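Local coordinates for protein rifamycin polyketide synthase (Amycolatopsis mediterranei, PDB 4LN9) that probably dehydrates the polyketide intermediate of the terminal module of the rifamycin synthase through its double-hotdog dehydratase domain, at residues 37-42 and 226-231; 96-101 and 269-274; 114-119 and 135-140. All coordinates share one frame; numbering follows the deposited sequence.

Contact 1 (37-42 and 226-231); sequences DHPLLG and RAEAGR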
ATOM      1  N   ASP A  37     -10.501   1.689  -9.111  1.00 35.92           N
ATOM      2  CA  ASP A  37     -11.559   1.670 -10.124  1.00 41.86           C
ATOM      3  C   ASP A  37     -11.484   0.451 -11.041  1.00 35.67           C
ATOM      4  O   ASP A  37     -11.403   0.586 -12.262  1.00 39.47           O
ATOM      5  CB  ASP A  37     -11.546   2.958 -10.949  1.00 39.90           C
ATOM      6  CG  ASP A  37     -12.831   3.165 -11.731  1.00 48.33           C
ATOM      7  OD1 ASP A  37     -13.845   2.513 -11.401  1.00 48.10           O
ATOM      8  OD2 ASP A  37     -12.833   3.997 -12.663  1.00 51.29           O
ATOM      9  N   HIS A  38     -11.612  -0.736 -10.452  1.00 35.17           N
ATOM     10  CA  HIS A  38     -11.344  -1.984 -11.163  1.00 31.28           C
ATOM     11  C   HIS A  38     -12.059  -3.115 -10.472  1.00 32.40           C
ATOM     12  O   HIS A  38     -12.164  -3.117  -9.246  1.00 39.85           O
ATOM     13  CB  HIS A  38      -9.843  -2.250 -11.179  1.00 29.84           C
ATOM     14  CG  HIS A  38      -9.439  -3.409 -12.052  1.00 28.12           C
ATOM     15  ND1 HIS A  38      -9.536  -4.687 -11.645  1.00 31.10           N
ATOM     16  CD2 HIS A  38      -8.968  -3.446 -13.362  1.00 30.20           C
ATOM     17  CE1 HIS A  38      -9.118  -5.502 -12.630  1.00 30.07           C
ATOM     18  NE2 HIS A  38      -8.776  -4.742 -13.683  1.00 27.35           N
ATOM     19  N   PRO A  39     -12.612  -4.070 -11.242  1.00 36.00           N
ATOM     20  CA  PRO A  39     -13.522  -5.025 -10.602  1.00 33.75           C
ATOM     21  C   PRO A  39     -12.823  -6.061  -9.717  1.00 40.44           C
ATOM     22  O   PRO A  39     -13.496  -6.782  -8.979  1.00 38.97           O
ATOM     23  CB  PRO A  39     -14.213  -5.718 -11.786  1.00 39.33           C
ATOM     24  CG  PRO A  39     -13.971  -4.832 -12.966  1.00 35.67           C
ATOM     25  CD  PRO A  39     -12.649  -4.172 -12.716  1.00 36.37           C
ATOM     26  N   LEU A  40     -11.503  -6.180  -9.826  1.00 35.30           N
ATOM     27  CA  LEU A  40     -10.768  -7.175  -9.040  1.00 34.33           C
ATOM     28  C   LEU A  40      -9.836  -6.557  -7.999  1.00 33.25           C
ATOM     29  O   LEU A  40      -9.102  -7.274  -7.320  1.00 39.10           O
ATOM     30  CB  LEU A  40      -9.973  -8.116  -9.947  1.00 32.94           C
ATOM     31  CG  LEU A  40     -10.776  -9.029 -10.876  1.00 38.55           C
ATOM     32  CD1 LEU A  40      -9.849  -9.755 -11.840  1.00 33.30           C
ATOM     33  CD2 LEU A  40     -11.605 -10.020 -10.070  1.00 32.74           C
ATOM     34  N   LEU A  41      -9.702  -5.234  -8.042  1.00 32.40           N
ATOM     35  CA  LEU A  41      -8.703  -4.544  -7.233  1.00 32.26           C
ATOM     36  C   LEU A  41      -9.384  -3.450  -6.429  1.00 32.36           C
ATOM     37  O   LEU A  41     -10.277  -2.768  -6.932  1.00 38.13           O
ATOM     38  CB  LEU A  41      -7.623  -3.926  -8.124  1.00 29.94           C
ATOM     39  CG  LEU A  41      -6.704  -4.886  -8.882  1.00 31.19           C
ATOM     40  CD1 LEU A  41      -5.777  -4.116  -9.810  1.00 37.02           C
ATOM     41  CD2 LEU A  41      -5.906  -5.751  -7.917  1.00 36.45           C
ATOM     42  N   GLY A  42      -8.945  -3.266  -5.189  1.00 31.71           N
ATOM     43  CA  GLY A  42      -9.603  -2.334  -4.282  1.00 29.27           C
ATOM     44  C   GLY A  42      -8.916  -0.983  -4.248  1.00 35.70           C
ATOM     45  O   GLY A  42      -9.556   0.052  -4.430  1.00 36.07           O
ATOM     46  N   ARG A 226     -21.397  -8.765 -19.268  1.00 38.30           N
ATOM     47  CA  ARG A 226     -21.209  -7.625 -20.158  1.00 35.93           C
ATOM     48  C   ARG A 226     -20.781  -6.348 -19.431  1.00 41.14           C
ATOM     49  O   ARG A 226     -19.910  -5.621 -19.909  1.00 34.60           O
ATOM     50  CB  ARG A 226     -22.489  -7.362 -20.946  1.00 45.41           C
ATOM     51  CG  ARG A 226     -22.412  -6.127 -21.819  1.00 47.20           C
ATOM     52  CD  ARG A 226     -21.798  -6.478 -23.157  1.00 51.47           C
ATOM     53  NE  ARG A 226     -22.696  -7.327 -23.942  1.00 53.26           N
ATOM     54  CZ  ARG A 226     -22.731  -7.325 -25.269  1.00 47.44           C
ATOM     55  NH1 ARG A 226     -21.864  -6.586 -25.951  1.00 39.65           N
ATOM     56  NH2 ARG A 226     -23.657  -8.020 -25.914  1.00 46.21           N
ATOM     57  N   ALA A 227     -21.498  -6.003 -18.366  1.00 41.39           N
ATOM     58  CA  ALA A 227     -21.229  -4.767 -17.637  1.00 43.91           C
ATOM     59  C   ALA A 227     -19.836  -4.785 -17.011  1.00 41.26           C
ATOM     60  O   ALA A 227     -19.105  -3.795 -17.070  1.00 41.39           O
ATOM     61  CB  ALA A 227     -22.290  -4.536 -16.572  1.00 46.24           C
ATOM     62  N   GLU A 228     -19.473  -5.920 -16.421  1.00 36.27           N
ATOM     63  CA  GLU A 228     -18.125  -6.121 -15.896  1.00 43.95           C
ATOM     64  C   GLU A 228     -17.065  -5.938 -16.982  1.00 41.11           C
ATOM     65  O   GLU A 228     -16.149  -5.127 -16.840  1.00 34.87           O
ATOM     66  CB  GLU A 228     -17.999  -7.512 -15.272  1.00 43.00           C
ATOM     67  CG  GLU A 228     -18.666  -7.644 -13.913  1.00 51.63           C
ATOM     68  CD  GLU A 228     -17.809  -7.096 -12.789  1.00 61.42           C
ATOM     69  OE1 GLU A 228     -17.684  -5.858 -12.685  1.00 65.11           O
ATOM     70  OE2 GLU A 228     -17.258  -7.905 -12.013  1.00 57.75           O
ATOM     71  N   ALA A 229     -17.238  -6.655 -18.089  1.00 40.45           N
ATOM     72  CA  ALA A 229     -16.309  -6.598 -19.218  1.00 32.91           C
ATOM     73  C   ALA A 229     -15.878  -5.168 -19.536  1.00 28.53           C
ATOM     74  O   ALA A 229     -14.710  -4.909 -19.831  1.00 33.51           O
ATOM     75  CB  ALA A 229     -16.931  -7.250 -20.446  1.00 30.51           C
ATOM     76  N   GLY A 230     -16.828  -4.243 -19.469  1.00 28.08           N
ATOM     77  CA  GLY A 230     -16.561  -2.856 -19.825  1.00 25.74           C
ATOM     78  C   GLY A 230     -15.613  -2.164 -18.860  1.00 33.03           C
ATOM     79  O   GLY A 230     -15.014  -1.144 -19.200  1.00 37.49           O
ATOM     80  N   ARG A 231     -15.487  -2.697 -17.646  1.00 33.93           N
ATOM     81  CA  ARG A 231     -14.629  -2.077 -16.632  1.00 35.05           C
ATOM     82  C   ARG A 231     -13.206  -2.649 -16.599  1.00 36.41           C
ATOM     83  O   ARG A 231     -12.348  -2.145 -15.873  1.00 37.70           O
ATOM     84  CB  ARG A 231     -15.252  -2.172 -15.234  1.00 33.63           C
ATOM     85  CG  ARG A 231     -16.687  -1.678 -15.121  1.00 38.68           C
ATOM     86  CD  ARG A 231     -17.173  -1.764 -13.679  1.00 50.18           C
ATOM     87  NE  ARG A 231     -16.309  -1.019 -12.764  1.00 54.48           N
ATOM     88  CZ  ARG A 231     -15.933  -1.449 -11.563  1.00 50.14           C
ATOM     89  NH1 ARG A 231     -16.339  -2.632 -11.120  1.00 50.10           N
ATOM     90  NH2 ARG A 231     -15.162  -0.689 -10.795  1.00 49.64           N
TER
HETATM   91  O   HOH W   1     -12.742   0.707 -14.618  1.00 48.23           O
HETATM   92  O   HOH W   2     -15.250   1.151 -13.215  1.00 56.55           O
HETATM   93  O   HOH W   3     -14.487  -0.796  -8.429  1.00 49.38           O

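Contact 2 (96-101 and 269-274); sequences CPVLDE and GLRLHA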
ATOM      1  N   CYS A  96       3.736   1.698 -17.888  1.00 29.41           N
ATOM      2  CA  CYS A  96       4.422   0.513 -18.398  1.00 27.21           C
ATOM      3  C   CYS A  96       3.407  -0.553 -18.780  1.00 33.27           C
ATOM      4  O   CYS A  96       3.308  -1.577 -18.109  1.00 30.13           O
ATOM      5  CB  CYS A  96       5.323  -0.080 -17.312  1.00 39.14           C
ATOM      6  SG  CYS A  96       6.858   0.820 -17.005  1.00 46.83           S
ATOM      7  N   PRO A  97       2.674  -0.335 -19.881  1.00 31.51           N
ATOM      8  CA  PRO A  97       1.526  -1.186 -20.186  1.00 33.75           C
ATOM      9  C   PRO A  97       1.889  -2.538 -20.812  1.00 33.25           C
ATOM     10  O   PRO A  97       1.036  -3.423 -20.885  1.00 31.28           O
ATOM     11  CB  PRO A  97       0.720  -0.339 -21.172  1.00 31.69           C
ATOM     12  CG  PRO A  97       1.745   0.503 -21.855  1.00 30.89           C
ATOM     13  CD  PRO A  97       2.786   0.803 -20.812  1.00 31.83           C
ATOM     14  N   VAL A  98       3.130  -2.702 -21.263  1.00 28.11           N
ATOM     15  CA  VAL A  98       3.507  -3.910 -21.999  1.00 29.60           C
ATOM     16  C   VAL A  98       3.988  -5.020 -21.072  1.00 29.83           C
ATOM     17  O   VAL A  98       4.911  -4.824 -20.281  1.00 26.92           O
ATOM     18  CB  VAL A  98       4.587  -3.625 -23.060  1.00 27.37           C
ATOM     19  CG1 VAL A  98       5.022  -4.917 -23.736  1.00 29.21           C
ATOM     20  CG2 VAL A  98       4.065  -2.632 -24.088  1.00 30.27           C
ATOM     21  N   LEU A  99       3.352  -6.184 -21.168  1.00 25.54           N
ATOM     22  CA  LEU A  99       3.755  -7.340 -20.375  1.00 30.02           C
ATOM     23  C   LEU A  99       4.859  -8.128 -21.077  1.00 32.52           C
ATOM     24  O   LEU A  99       4.593  -9.003 -21.902  1.00 32.99           O
ATOM     25  CB  LEU A  99       2.550  -8.237 -20.056  1.00 27.23           C
ATOM     26  CG  LEU A  99       2.757  -9.354 -19.024  1.00 26.35           C
ATOM     27  CD1 LEU A  99       3.391  -8.812 -17.750  1.00 27.39           C
ATOM     28  CD2 LEU A  99       1.445 -10.061 -18.715  1.00 25.93           C
ATOM     29  N   ASP A 100       6.102  -7.749 -20.787  1.00 34.16           N
ATOM     30  CA  ASP A 100       7.285  -8.349 -21.402  1.00 36.60           C
ATOM     31  C   ASP A 100       7.328  -9.837 -21.069  1.00 30.44           C
ATOM     32  O   ASP A 100       7.470 -10.681 -21.954  1.00 28.89           O
ATOM     33  CB  ASP A 100       8.542  -7.656 -20.858  1.00 35.38           C
ATOM     34  CG  ASP A 100       9.754  -7.824 -21.761  1.00 49.61           C
ATOM     35  OD1 ASP A 100       9.621  -8.432 -22.847  1.00 53.00           O
ATOM     36  OD2 ASP A 100      10.844  -7.336 -21.385  1.00 52.20           O
ATOM     37  N   GLU A 101       7.090 -10.150 -19.798  1.00 29.60           N
ATOM     38  CA  GLU A 101       7.133 -11.528 -19.324  1.00 27.64           C
ATOM     39  C   GLU A 101       6.318 -11.681 -18.040  1.00 30.86           C
ATOM     40  O   GLU A 101       6.265 -10.770 -17.213  1.00 28.53           O
ATOM     41  CB  GLU A 101       8.584 -11.957 -19.091  1.00 40.46           C
ATOM     42  CG  GLU A 101       8.756 -13.408 -18.670  1.00 42.51           C
ATOM     43  CD  GLU A 101      10.209 -13.844 -18.672  1.00 62.52           C
ATOM     44  OE1 GLU A 101      11.095 -12.969 -18.780  1.00 59.74           O
ATOM     45  OE2 GLU A 101      10.465 -15.065 -18.596  1.00 65.76           O
ATOM     46  N   GLY A 269       5.355 -11.214 -24.068  1.00 27.07           N
ATOM     47  CA  GLY A 269       4.952 -10.204 -25.043  1.00 29.21           C
ATOM     48  C   GLY A 269       3.447 -10.055 -25.157  1.00 32.92           C
ATOM     49  O   GLY A 269       2.889 -10.117 -26.255  1.00 26.08           O
ATOM     50  N   LEU A 270       2.795  -9.790 -24.031  1.00 27.11           N
ATOM     51  CA  LEU A 270       1.371  -9.494 -24.047  1.00 26.01           C
ATOM     52  C   LEU A 270       1.063  -7.999 -24.052  1.00 29.35           C
ATOM     53  O   LEU A 270       1.555  -7.243 -23.209  1.00 28.85           O
ATOM     54  CB  LEU A 270       0.629 -10.193 -22.910  1.00 28.68           C
ATOM     55  CG  LEU A 270      -0.868  -9.929 -23.080  1.00 35.48           C
ATOM     56  CD1 LEU A 270      -1.678 -11.196 -23.332  1.00 29.68           C
ATOM     57  CD2 LEU A 270      -1.459  -9.099 -21.943  1.00 32.88           C
ATOM     58  N   ARG A 271       0.269  -7.579 -25.032  1.00 25.06           N
ATOM     59  CA  ARG A 271      -0.144  -6.187 -25.159  1.00 28.53           C
ATOM     60  C   ARG A 271      -1.658  -6.092 -25.238  1.00 30.30           C
ATOM     61  O   ARG A 271      -2.282  -6.733 -26.084  1.00 27.87           O
ATOM     62  CB  ARG A 271       0.448  -5.572 -26.423  1.00 31.08           C
ATOM     63  CG  ARG A 271       1.900  -5.162 -26.292  1.00 34.56           C
ATOM     64  CD  ARG A 271       2.429  -4.685 -27.631  1.00 36.52           C
ATOM     65  NE  ARG A 271       3.875  -4.507 -27.600  1.00 38.92           N
ATOM     66  CZ  ARG A 271       4.752  -5.500 -27.714  1.00 38.11           C
ATOM     67  NH1 ARG A 271       4.331  -6.740 -27.926  1.00 40.33           N
ATOM     68  NH2 ARG A 271       6.051  -5.249 -27.639  1.00 48.68           N
ATOM     69  N   LEU A 272      -2.223  -5.162 -24.479  1.00 26.21           N
ATOM     70  CA  LEU A 272      -3.630  -4.835 -24.606  1.00 30.78           C
ATOM     71  C   LEU A 272      -3.792  -3.515 -25.346  1.00 38.27           C
ATOM     72  O   LEU A 272      -3.153  -2.523 -25.000  1.00 37.21           O
ATOM     73  CB  LEU A 272      -4.276  -4.740 -23.226  1.00 38.24           C
ATOM     74  CG  LEU A 272      -5.734  -4.287 -23.246  1.00 43.54           C
ATOM     75  CD1 LEU A 272      -6.640  -5.449 -23.626  1.00 39.85           C
ATOM     76  CD2 LEU A 272      -6.134  -3.701 -21.901  1.00 43.62           C
ATOM     77  N   HIS A 273      -4.522  -3.547 -26.457  1.00 31.00           N
ATOM     78  CA  HIS A 273      -4.506  -2.427 -27.388  1.00 32.53           C
ATOM     79  C   HIS A 273      -5.741  -1.591 -27.257  1.00 32.93           C
ATOM     80  O   HIS A 273      -5.706  -0.381 -27.478  1.00 45.19           O
ATOM     81  CB  HIS A 273      -4.355  -2.917 -28.822  1.00 30.88           C
ATOM     82  CG  HIS A 273      -3.086  -3.693 -29.067  1.00 27.88           C
ATOM     83  ND1 HIS A 273      -1.892  -3.094 -29.228  1.00 30.60           N
ATOM     84  CD2 HIS A 273      -2.843  -5.062 -29.076  1.00 29.14           C
ATOM     85  CE1 HIS A 273      -0.939  -4.032 -29.373  1.00 28.18           C
ATOM     86  NE2 HIS A 273      -1.531  -5.235 -29.323  1.00 27.00           N
ATOM     87  N   ALA A 274      -6.860  -2.238 -26.950  1.00 32.78           N
ATOM     88  CA  ALA A 274      -8.130  -1.538 -26.799  1.00 37.83           C
ATOM     89  C   ALA A 274      -8.898  -2.130 -25.623  1.00 35.97           C
ATOM     90  O   ALA A 274      -9.021  -3.349 -25.511  1.00 35.08           O
ATOM     91  CB  ALA A 274      -8.950  -1.652 -28.079  1.00 32.33           C
TER
HETATM   92  O   HOH W   4      -0.660  -3.600 -22.746  1.00 37.01           O

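Contact 3 (114-119 and 135-140); sequences GGVRVQ and VFSLRE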
ATOM      1  N   GLY A 114     -15.160 -17.338   2.898  1.00 49.05           N
ATOM      2  CA  GLY A 114     -14.180 -16.374   3.380  1.00 51.96           C
ATOM      3  C   GLY A 114     -13.579 -15.560   2.253  1.00 55.86           C
ATOM      4  O   GLY A 114     -14.121 -15.518   1.148  1.00 54.24           O
ATOM      5  N   GLY A 115     -12.465 -14.894   2.539  1.00 50.81           N
ATOM      6  CA  GLY A 115     -11.781 -14.084   1.539  1.00 42.44           C
ATOM      7  C   GLY A 115     -10.315 -14.448   1.424  1.00 51.47           C
ATOM      8  O   GLY A 115      -9.783 -15.187   2.252  1.00 43.16           O
ATOM      9  N   VAL A 116      -9.687 -14.011   0.338  1.00 40.71           N
ATOM     10  CA  VAL A 116      -8.236 -14.038   0.246  1.00 41.51           C
ATOM     11  C   VAL A 116      -7.711 -12.663  -0.143  1.00 37.62           C
ATOM     12  O   VAL A 116      -8.315 -11.967  -0.959  1.00 38.49           O
ATOM     13  CB  VAL A 116      -7.745 -15.094  -0.764  1.00 41.15           C
ATOM     14  CG1 VAL A 116      -8.319 -14.820  -2.147  1.00 36.68           C
ATOM     15  CG2 VAL A 116      -6.225 -15.130  -0.804  1.00 40.60           C
ATOM     16  N   ARG A 117      -6.728 -12.189   0.619  1.00 36.99           N
ATOM     17  CA  ARG A 117      -6.149 -10.878   0.366  1.00 34.57           C
ATOM     18  C   ARG A 117      -5.183 -10.995  -0.804  1.00 31.07           C
ATOM     19  O   ARG A 117      -4.462 -11.985  -0.916  1.00 34.70           O
ATOM     20  CB  ARG A 117      -5.410 -10.386   1.612  1.00 34.01           C
ATOM     21  CG  ARG A 117      -4.803  -9.002   1.470  1.00 40.12           C
ATOM     22  CD  ARG A 117      -4.230  -8.513   2.790  1.00 40.37           C
ATOM     23  NE  ARG A 117      -5.278  -8.115   3.725  1.00 41.38           N
ATOM     24  CZ  ARG A 117      -5.079  -7.902   5.021  1.00 46.05           C
ATOM     25  NH1 ARG A 117      -3.874  -8.074   5.544  1.00 35.24           N
ATOM     26  NH2 ARG A 117      -6.092  -7.543   5.799  1.00 45.54           N
ATOM     27  N   VAL A 118      -5.288 -10.077  -1.762  1.00 30.88           N
ATOM     28  CA  VAL A 118      -4.424 -10.121  -2.939  1.00 29.29           C
ATOM     29  C   VAL A 118      -3.599  -8.852  -3.077  1.00 25.76           C
ATOM     30  O   VAL A 118      -4.044  -7.765  -2.709  1.00 27.96           O
ATOM     31  CB  VAL A 118      -5.223 -10.354  -4.237  1.00 27.87           C
ATOM     32  CG1 VAL A 118      -4.289 -10.352  -5.439  1.00 25.74           C
ATOM     33  CG2 VAL A 118      -5.991 -11.665  -4.157  1.00 35.09           C
ATOM     34  N   GLN A 119      -2.367  -9.001  -3.544  1.00 28.03           N
ATOM     35  CA  GLN A 119      -1.514  -7.847  -3.725  1.00 28.68           C
ATOM     36  C   GLN A 119      -0.760  -7.899  -5.043  1.00 20.84           C
ATOM     37  O   GLN A 119      -0.184  -8.925  -5.400  1.00 26.32           O
ATOM     38  CB  GLN A 119      -0.543  -7.709  -2.557  1.00 26.46           C
ATOM     39  CG  GLN A 119       0.169  -6.369  -2.535  1.00 30.03           C
ATOM     40  CD  GLN A 119       1.084  -6.224  -1.341  1.00 33.83           C
ATOM     41  OE1 GLN A 119       2.303  -6.152  -1.486  1.00 34.37           O
ATOM     42  NE2 GLN A 119       0.496  -6.119  -0.153  1.00 32.89           N
ATOM     43  N   VAL A 135       2.664 -10.930  -8.022  1.00 29.59           N
ATOM     44  CA  VAL A 135       1.322 -11.074  -7.467  1.00 29.94           C
ATOM     45  C   VAL A 135       1.322 -12.011  -6.263  1.00 25.74           C
ATOM     46  O   VAL A 135       1.843 -13.123  -6.334  1.00 30.57           O
ATOM     47  CB  VAL A 135       0.319 -11.583  -8.522  1.00 29.45           C
ATOM     48  CG1 VAL A 135      -1.048 -11.804  -7.894  1.00 26.92           C
ATOM     49  CG2 VAL A 135       0.226 -10.599  -9.680  1.00 28.40           C
ATOM     50  N   PHE A 136       0.845 -11.506  -5.127  1.00 30.03           N
ATOM     51  CA  PHE A 136       0.840 -12.273  -3.882  1.00 33.55           C
ATOM     52  C   PHE A 136      -0.586 -12.477  -3.388  1.00 30.44           C
ATOM     53  O   PHE A 136      -1.434 -11.598  -3.557  1.00 34.59           O
ATOM     54  CB  PHE A 136       1.646 -11.556  -2.798  1.00 29.90           C
ATOM     55  CG  PHE A 136       3.071 -11.283  -3.179  1.00 29.35           C
ATOM     56  CD1 PHE A 136       4.039 -12.266  -3.038  1.00 31.36           C
ATOM     57  CD2 PHE A 136       3.472 -10.003  -3.526  1.00 28.54           C
ATOM     58  CE1 PHE A 136       5.359 -12.008  -3.363  1.00 36.03           C
ATOM     59  CE2 PHE A 136       4.795  -9.728  -3.816  1.00 29.48           C
ATOM     60  CZ  PHE A 136       5.737 -10.739  -3.759  1.00 33.22           C
ATOM     61  N   SER A 137      -0.754 -13.478  -2.527  1.00 30.67           N
ATOM     62  CA  SER A 137      -1.995 -13.636  -1.781  1.00 32.54           C
ATOM     63  C   SER A 137      -1.761 -14.056  -0.333  1.00 30.53           C
ATOM     64  O   SER A 137      -0.780 -14.730  -0.014  1.00 34.41           O
ATOM     65  CB  SER A 137      -2.924 -14.631  -2.479  1.00 33.37           C
ATOM     66  OG  SER A 137      -2.454 -15.958  -2.330  1.00 41.83           O
ATOM     67  N   LEU A 138      -2.702 -13.678   0.527  1.00 34.30           N
ATOM     68  CA  LEU A 138      -2.692 -14.054   1.935  1.00 33.99           C
ATOM     69  C   LEU A 138      -4.085 -14.519   2.344  1.00 37.28           C
ATOM     70  O   LEU A 138      -5.015 -13.716   2.433  1.00 37.94           O
ATOM     71  CB  LEU A 138      -2.285 -12.855   2.799  1.00 34.96           C
ATOM     72  CG  LEU A 138      -2.182 -13.107   4.306  1.00 38.74           C
ATOM     73  CD1 LEU A 138      -1.072 -14.103   4.604  1.00 38.55           C
ATOM     74  CD2 LEU A 138      -1.955 -11.803   5.058  1.00 36.46           C
ATOM     75  N   ARG A 139      -4.244 -15.831   2.499  1.00 40.20           N
ATOM     76  CA  ARG A 139      -5.490 -16.409   2.988  1.00 45.94           C
ATOM     77  C   ARG A 139      -5.772 -15.974   4.426  1.00 49.49           C
ATOM     78  O   ARG A 139      -4.850 -15.810   5.223  1.00 48.21           O
ATOM     79  CB  ARG A 139      -5.430 -17.937   2.908  1.00 51.39           C
ATOM     80  CG  ARG A 139      -5.292 -18.479   1.493  1.00 55.61           C
ATOM     81  CD  ARG A 139      -6.646 -18.842   0.905  1.00 63.44           C
ATOM     82  NE  ARG A 139      -6.568 -20.008   0.029  1.00 70.26           N
ATOM     83  CZ  ARG A 139      -6.947 -21.232   0.380  1.00 61.08           C
ATOM     84  NH1 ARG A 139      -7.482 -21.448   1.574  1.00 67.26           N
ATOM     85  NH2 ARG A 139      -6.797 -22.243  -0.466  1.00 64.09           N
ATOM     86  N   GLU A 140      -7.050 -15.804   4.754  1.00 58.94           N
ATOM     87  CA  GLU A 140      -7.459 -15.358   6.086  1.00 59.86           C
ATOM     88  C   GLU A 140      -6.789 -16.168   7.193  1.00 62.66           C
ATOM     89  O   GLU A 140      -6.477 -15.639   8.262  1.00 70.82           O
ATOM     90  CB  GLU A 140      -8.980 -15.440   6.232  1.00 60.80           C
ATOM     91  CG  GLU A 140      -9.729 -14.269   5.621  1.00 62.91           C
ATOM     92  CD  GLU A 140     -11.222 -14.347   5.864  1.00 67.79           C
ATOM     93  OE1 GLU A 140     -11.659 -15.250   6.610  1.00 77.84           O
ATOM     94  OE2 GLU A 140     -11.962 -13.511   5.305  1.00 69.04           O
TER

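Contact 1 (37-42 and 226-231)
R231 lays its side chain alongside P39 and carries its guanidinium group on to D37. P39 CG touches the chain near both ends, 3.7 Å from R231 CB and 3.7 Å from R231 NH1, and the proline lies over one face of the guanidinium. A bend at chi3 (57°) folds the arginine around the pyrrolidine ring in this way. At the guanidinium edge, D37 OD1 approaches NH2 of R231 at 3.5 Å, a rather loose salt bridge with the carboxylate and guanidinium planes 39° apart. A water reinforces it, donating to D37 OD1 and accepting from R231 NE. Another accepts from R231 NH2 and donates weakly to H38 O, while a third donates to the carbonyls of D37 and R231. E228, on helix 226-229, rests its OE1 3.6 Å from P39 CB and makes a long salt bridge, 3.8 Å, from OE1 to R231 NH1. The guanidinium thus has an acid near each of NH1 and NH2.

Behind this layer lies H38, with P39 CD 3.3 Å above one face of its imidazole, near the rim, and L41 CD1 covering the opposite face. ND1 of H38 accepts from L40 N at 3.1 Å, tilted 25° from the ring plane, while NE2 bonds to E85 of helix 80-93. F232, directly after R231, sets its ring nearly perpendicular to that of H38. The arrangement is a partly solvated salt-bridge network in a double-hotdog fold, tying the turn between strands 34-38 and 41-47 to the short helix 226-229.

Contact 2 (96-101 and 269-274)
V98 has chi1 at 176°, which sends CG1 away from its own backbone N and presents both methyls to R271, whose chi1 of -79° starts an extended chain past them. V98 CG2 meets R271 NE at 4.0 Å, and CG1 lies 3.8 Å above one face of the guanidinium plane, toward its rim. The pair sits on the seam of the double-hotdog fold, beside helix 80-93, where residues 98-101 of strand 98-104 run antiparallel to residues 270-272 of strand 263-272 in the later half, their directions 172° apart. E156 forms a salt bridge with R271 NE, at the group V98 lies over.

L99 and L270 are a hydrogen-bonded pair. L99 N bonds to L270 O at 2.9 Å, and L270 N returns the bond to L99 O at 2.9 Å. Their CB atoms are 4.0 Å apart, and both leucines pack against V84 of helix 80-93.

Regular pairing breaks just beyond. G269 and L270 both face L99 in a G1 bulge, G269 having the positive phi of that motif, and its N bonds to D100 O from above the carbonyl plane at 3.0 Å. L99 is also the centre of an inverse gamma turn, closed by a weak bond from D100 N to V98 O, and D100 with E101 forms a classic bulge opposite V152. At the other end the strands separate enough for one water to bridge them, donating to P97 O at 2.5 Å and accepting from L272 N at 2.8 Å.

Contact 3 (114-119 and 135-140)
L138 CD2 meets the R117 guanidinium obliquely, and Q119 O stands oblique to the F136 ring. The side chains of all four residues project from the same face of the sheet. W145 touches R117, F136 and L138, and the second subunit reaches this face too: its P48 packs on F136 and Q119, its L33 on R117. The Q119 amide, at the end of an extended chain, gives its NE2 hydrogen to the backbone O of Q46 of that second subunit. A third flat group, the poorly ordered E140 carboxylate, lies at the end of the pairing; its OE2 accepts a weak hydrogen bond from G115 N at 3.1 Å and forms a salt bridge with R58.

These residues belong to the beta hairpin of strands 116-122 and 131-139, which is flanked by strands 52-59 and 146-154 in the earlier half of the double hotdog. R117 and L138 form one hydrogen-bonded pair, Q119 and F136 the next. R117 N bonds to L138 O at 2.9 Å and L138 N to R117 O at 2.8 Å. In the second pair Q119 N bonds to F136 O at 2.8 Å, and F136 N to Q119 O at 2.8 Å. S137 CA adds a CA-H...O contact of 3.1 Å to R117 O.

V116, V118, S137 and R139 occupy the other face. V116 CG2, anti to the backbone N, wedges 3.7 Å from S137 CB and 4.1 Å from the R139 CD methylene. S137, with chi1 at 73°, directs OG to NE2 of H148 on strand 146-154.

How the contacts relate
All three contacts lie within one double-hotdog domain. Contacts 1 and 2 each join the earlier half of the chain to the later one, and their segments alternate along the sequence; their centres are about 19 Å apart and their nearest atoms about 8 Å. Helix 80-93 connects them indirectly, since side chains of both pack on it. Contact 3 is local to the earlier half, nested within the loops closed by the other two. Its centre lies about 18 Å from that of contact 1, with nearest atoms about 5 Å apart, and about 25 Å from that of contact 2. Strand 52-59 links contacts 1 and 3, strand 146-154 contacts 2 and 3. Contact 3 also meets the second subunit.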